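Lombricine kinase (Urechis caupo, PDB 3JPZ) catalyses the reversible transfer of a phosphate group between ATP and the guanidino group of lombricine, as a member of the phosphagen kinase family. Local coordinates at residues His292-Leu302 with Lys358-Ala366. Sequence-based numbering, arbitrary orientation.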
loop_
_atom_site.group_PDB
_atom_site.type_symbol
_atom_site.label_atom_id
_atom_site.label_comp_id
_atom_site.label_asym_id
_atom_site.label_seq_id
_atom_site.Cartn_x
_atom_site.Cartn_y
_atom_site.Cartn_z
ATOM N N HIS A 292 10.138 -26.706 -30.942
ATOM C CA HIS A 292 10.455 -26.149 -32.250
ATOM C C HIS A 292 11.108 -24.775 -32.101
ATOM O O HIS A 292 10.625 -23.934 -31.340
ATOM C CB HIS A 292 9.201 -26.042 -33.118
ATOM C CG HIS A 292 9.493 -25.812 -34.571
ATOM N ND1 HIS A 292 9.728 -24.560 -35.093
ATOM C CD2 HIS A 292 9.597 -26.678 -35.608
ATOM C CE1 HIS A 292 9.960 -24.661 -36.392
ATOM N NE2 HIS A 292 9.887 -25.936 -36.729
ATOM N N PRO A 293 12.209 -24.547 -32.835
ATOM C CA PRO A 293 12.968 -23.289 -32.807
ATOM C C PRO A 293 12.121 -22.044 -33.075
ATOM O O PRO A 293 12.482 -20.972 -32.601
ATOM C CB PRO A 293 13.993 -23.469 -33.928
ATOM C CG PRO A 293 14.148 -24.938 -34.071
ATOM C CD PRO A 293 12.820 -25.541 -33.735
ATOM N N LYS A 294 11.016 -22.184 -33.805
ATOM C CA LYS A 294 10.193 -21.037 -34.171
ATOM C C LYS A 294 8.923 -20.971 -33.326
ATOM O O LYS A 294 7.963 -20.290 -33.673
ATOM C CB LYS A 294 9.829 -21.098 -35.655
ATOM C CG LYS A 294 11.044 -21.188 -36.588
ATOM C CD LYS A 294 10.918 -20.225 -37.768
ATOM C CE LYS A 294 11.553 -20.775 -39.044
ATOM N NZ LYS A 294 13.043 -20.775 -39.012
ATOM N N PHE A 295 8.935 -21.669 -32.202
ATOM C CA PHE A 295 7.757 -21.779 -31.351
ATOM C C PHE A 295 7.296 -20.399 -30.901
ATOM O O PHE A 295 6.131 -20.041 -31.054
ATOM C CB PHE A 295 8.082 -22.680 -30.153
ATOM C CG PHE A 295 6.977 -22.786 -29.134
ATOM C CD1 PHE A 295 5.664 -23.010 -29.520
ATOM C CD2 PHE A 295 7.269 -22.704 -27.780
ATOM C CE1 PHE A 295 4.664 -23.122 -28.582
ATOM C CE2 PHE A 295 6.267 -22.824 -26.831
ATOM C CZ PHE A 295 4.968 -23.036 -27.227
ATOM N N GLU A 296 8.230 -19.624 -30.357
ATOM C CA GLU A 296 7.938 -18.294 -29.837
ATOM C C GLU A 296 7.482 -17.374 -30.953
ATOM O O GLU A 296 6.553 -16.579 -30.798
ATOM C CB GLU A 296 9.191 -17.701 -29.205
ATOM C CG GLU A 296 8.905 -16.871 -28.001
ATOM C CD GLU A 296 8.265 -17.689 -26.918
ATOM O OE1 GLU A 296 8.822 -18.756 -26.580
ATOM O OE2 GLU A 296 7.195 -17.278 -26.431
ATOM N N ASP A 297 8.173 -17.479 -32.075
ATOM C CA ASP A 297 7.838 -16.712 -33.259
ATOM C C ASP A 297 6.371 -16.952 -33.602
ATOM O O ASP A 297 5.631 -16.021 -33.890
ATOM C CB ASP A 297 8.694 -17.138 -34.463
ATOM C CG ASP A 297 10.142 -17.478 -34.093
ATOM O OD1 ASP A 297 10.398 -18.095 -33.033
ATOM O OD2 ASP A 297 11.035 -17.149 -34.902
ATOM N N ILE A 298 5.969 -18.218 -33.560
ATOM C CA ILE A 298 4.658 -18.646 -34.026
ATOM C C ILE A 298 3.552 -18.061 -33.160
ATOM O O ILE A 298 2.553 -17.544 -33.658
ATOM C CB ILE A 298 4.568 -20.181 -34.024
ATOM C CG1 ILE A 298 5.399 -20.745 -35.185
ATOM C CG2 ILE A 298 3.121 -20.634 -34.118
ATOM C CD1 ILE A 298 5.929 -22.142 -34.957
ATOM N N VAL A 299 3.743 -18.152 -31.855
ATOM C CA VAL A 299 2.764 -17.643 -30.916
ATOM C C VAL A 299 2.583 -16.131 -31.059
ATOM O O VAL A 299 1.458 -15.637 -31.056
ATOM C CB VAL A 299 3.169 -17.972 -29.485
ATOM C CG1 VAL A 299 2.309 -17.206 -28.502
ATOM C CG2 VAL A 299 3.052 -19.470 -29.251
ATOM N N VAL A 300 3.689 -15.401 -31.180
ATOM C CA VAL A 300 3.616 -13.955 -31.371
ATOM C C VAL A 300 2.918 -13.662 -32.690
ATOM O O VAL A 300 1.999 -12.854 -32.756
ATOM C CB VAL A 300 5.012 -13.294 -31.369
ATOM C CG1 VAL A 300 4.938 -11.875 -31.938
ATOM C CG2 VAL A 300 5.580 -13.266 -29.975
ATOM N N ALA A 301 3.358 -14.338 -33.740
ATOM C CA ALA A 301 2.784 -14.146 -35.059
ATOM C C ALA A 301 1.276 -14.391 -35.035
ATOM O O ALA A 301 0.537 -13.798 -35.812
ATOM C CB ALA A 301 3.455 -15.068 -36.065
ATOM N N LEU A 302 0.817 -15.253 -34.136
ATOM C CA LEU A 302 -0.604 -15.581 -34.069
ATOM C C LEU A 302 -1.392 -14.602 -33.204
ATOM O O LEU A 302 -2.594 -14.774 -33.006
ATOM C CB LEU A 302 -0.794 -17.005 -33.553
ATOM C CG LEU A 302 -0.321 -18.105 -34.504
ATOM C CD1 LEU A 302 -0.474 -19.486 -33.876
ATOM C CD2 LEU A 302 -1.073 -18.018 -35.814
ATOM N N LYS A 358 7.026 -34.417 -39.856
ATOM C CA LYS A 358 7.009 -33.547 -41.031
ATOM C C LYS A 358 7.533 -32.145 -40.711
ATOM O O LYS A 358 7.635 -31.759 -39.551
ATOM C CB LYS A 358 5.589 -33.439 -41.594
ATOM C CG LYS A 358 5.048 -34.721 -42.213
ATOM C CD LYS A 358 3.629 -34.522 -42.739
ATOM C CE LYS A 358 3.077 -35.784 -43.387
ATOM N NZ LYS A 358 1.657 -35.618 -43.814
ATOM N N SER A 359 7.879 -31.395 -41.752
ATOM C CA SER A 359 8.305 -30.009 -41.592
ATOM C C SER A 359 7.072 -29.125 -41.472
ATOM O O SER A 359 6.098 -29.320 -42.194
ATOM C CB SER A 359 9.151 -29.574 -42.791
ATOM O OG SER A 359 9.575 -28.226 -42.661
ATOM N N ILE A 360 7.103 -28.167 -40.550
ATOM C CA ILE A 360 6.004 -27.216 -40.411
ATOM C C ILE A 360 6.346 -25.896 -41.087
ATOM O O ILE A 360 5.689 -24.886 -40.854
ATOM C CB ILE A 360 5.679 -26.909 -38.936
ATOM C CG1 ILE A 360 6.884 -26.270 -38.246
ATOM C CG2 ILE A 360 5.247 -28.163 -38.211
ATOM C CD1 ILE A 360 6.512 -25.468 -37.008
ATOM N N ASP A 361 7.387 -25.904 -41.910
ATOM C CA ASP A 361 7.824 -24.692 -42.584
ATOM C C ASP A 361 6.700 -24.051 -43.399
ATOM O O ASP A 361 6.641 -22.833 -43.524
ATOM C CB ASP A 361 9.030 -24.992 -43.474
ATOM C CG ASP A 361 10.261 -25.369 -42.670
ATOM O OD1 ASP A 361 10.214 -25.253 -41.425
ATOM O OD2 ASP A 361 11.271 -25.777 -43.281
ATOM N N ASP A 362 5.807 -24.864 -43.951
ATOM C CA ASP A 362 4.723 -24.333 -44.773
ATOM C C ASP A 362 3.489 -23.974 -43.941
ATOM O O ASP A 362 2.534 -23.400 -44.459
ATOM C CB ASP A 362 4.349 -25.321 -45.885
ATOM C CG ASP A 362 3.639 -26.556 -45.363
ATOM O OD1 ASP A 362 3.943 -27.000 -44.234
ATOM O OD2 ASP A 362 2.774 -27.088 -46.093
ATOM N N LEU A 363 3.512 -24.314 -42.657
ATOM C CA LEU A 363 2.415 -23.970 -41.754
ATOM C C LEU A 363 2.731 -22.738 -40.914
ATOM O O LEU A 363 1.824 -22.007 -40.502
ATOM C CB LEU A 363 2.107 -25.146 -40.828
ATOM C CG LEU A 363 1.828 -26.475 -41.526
ATOM C CD1 LEU A 363 1.486 -27.546 -40.501
ATOM C CD2 LEU A 363 0.708 -26.320 -42.552
ATOM N N ILE A 364 4.016 -22.516 -40.653
ATOM C CA ILE A 364 4.441 -21.356 -39.883
ATOM C C ILE A 364 3.894 -20.094 -40.530
ATOM O O ILE A 364 4.037 -19.906 -41.737
ATOM C CB ILE A 364 5.976 -21.254 -39.822
ATOM C CG1 ILE A 364 6.550 -22.399 -38.988
ATOM C CG2 ILE A 364 6.404 -19.921 -39.224
ATOM C CD1 ILE A 364 7.909 -22.865 -39.465
ATOM N N PRO A 365 3.253 -19.226 -39.730
ATOM C CA PRO A 365 2.812 -17.944 -40.285
ATOM C C PRO A 365 4.008 -17.217 -40.901
ATOM O O PRO A 365 5.011 -16.975 -40.212
ATOM C CB PRO A 365 2.282 -17.188 -39.063
ATOM C CG PRO A 365 1.970 -18.246 -38.054
ATOM C CD PRO A 365 2.953 -19.345 -38.292
ATOM N N ALA A 366 3.907 -16.897 -42.189
ATOM C CA ALA A 366 5.031 -16.340 -42.928
ATOM C C ALA A 366 5.466 -15.003 -42.343
ATOM O O ALA A 366 4.658 -14.260 -41.782
ATOM C CB ALA A 366 4.670 -16.190 -44.405
ATOM O OXT ALA A 366 6.642 -14.640 -42.412
HETATM O O HOH W 1 9.994 -27.434 -39.548
#
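A methyl group, I360 CD1, sits almost centrally over one face of the H292 imidazole, 3.5 Å from the ring centroid and 13° off the normal, a CH-pi contact, while P293 CD covers the opposite face near the rim. Within the type I turn H292-F295, K294 N donates to H292 ND1 (3.0 Å), approaching 25° out of the ring plane, which limits rotation of the ring. H292 NE2 meets a water in the ring plane at 3.2 Å; this water also accepts from I360 N and donates to D361 OD1, so one water bridges the segments, which have no direct hydrogen bond between them. The I360 side chain reaches the ring with its CG1 between the backbone N and the carbonyl carbon (chi1 62°). Here the C-terminal tail of the chain, having left helix 333-355, folds back against the short helix 295-301, and M350 of the long helix touches both I298 and P365. I298 CD1 touches two isoleucines, 4.0 Å from I360 CD1 and also against I364 CG1, I298 and I364 crossing at about a right angle. Farther along the helix P365 packs its CB on A301 CB (3.9 Å) and its CG against L302 CD2.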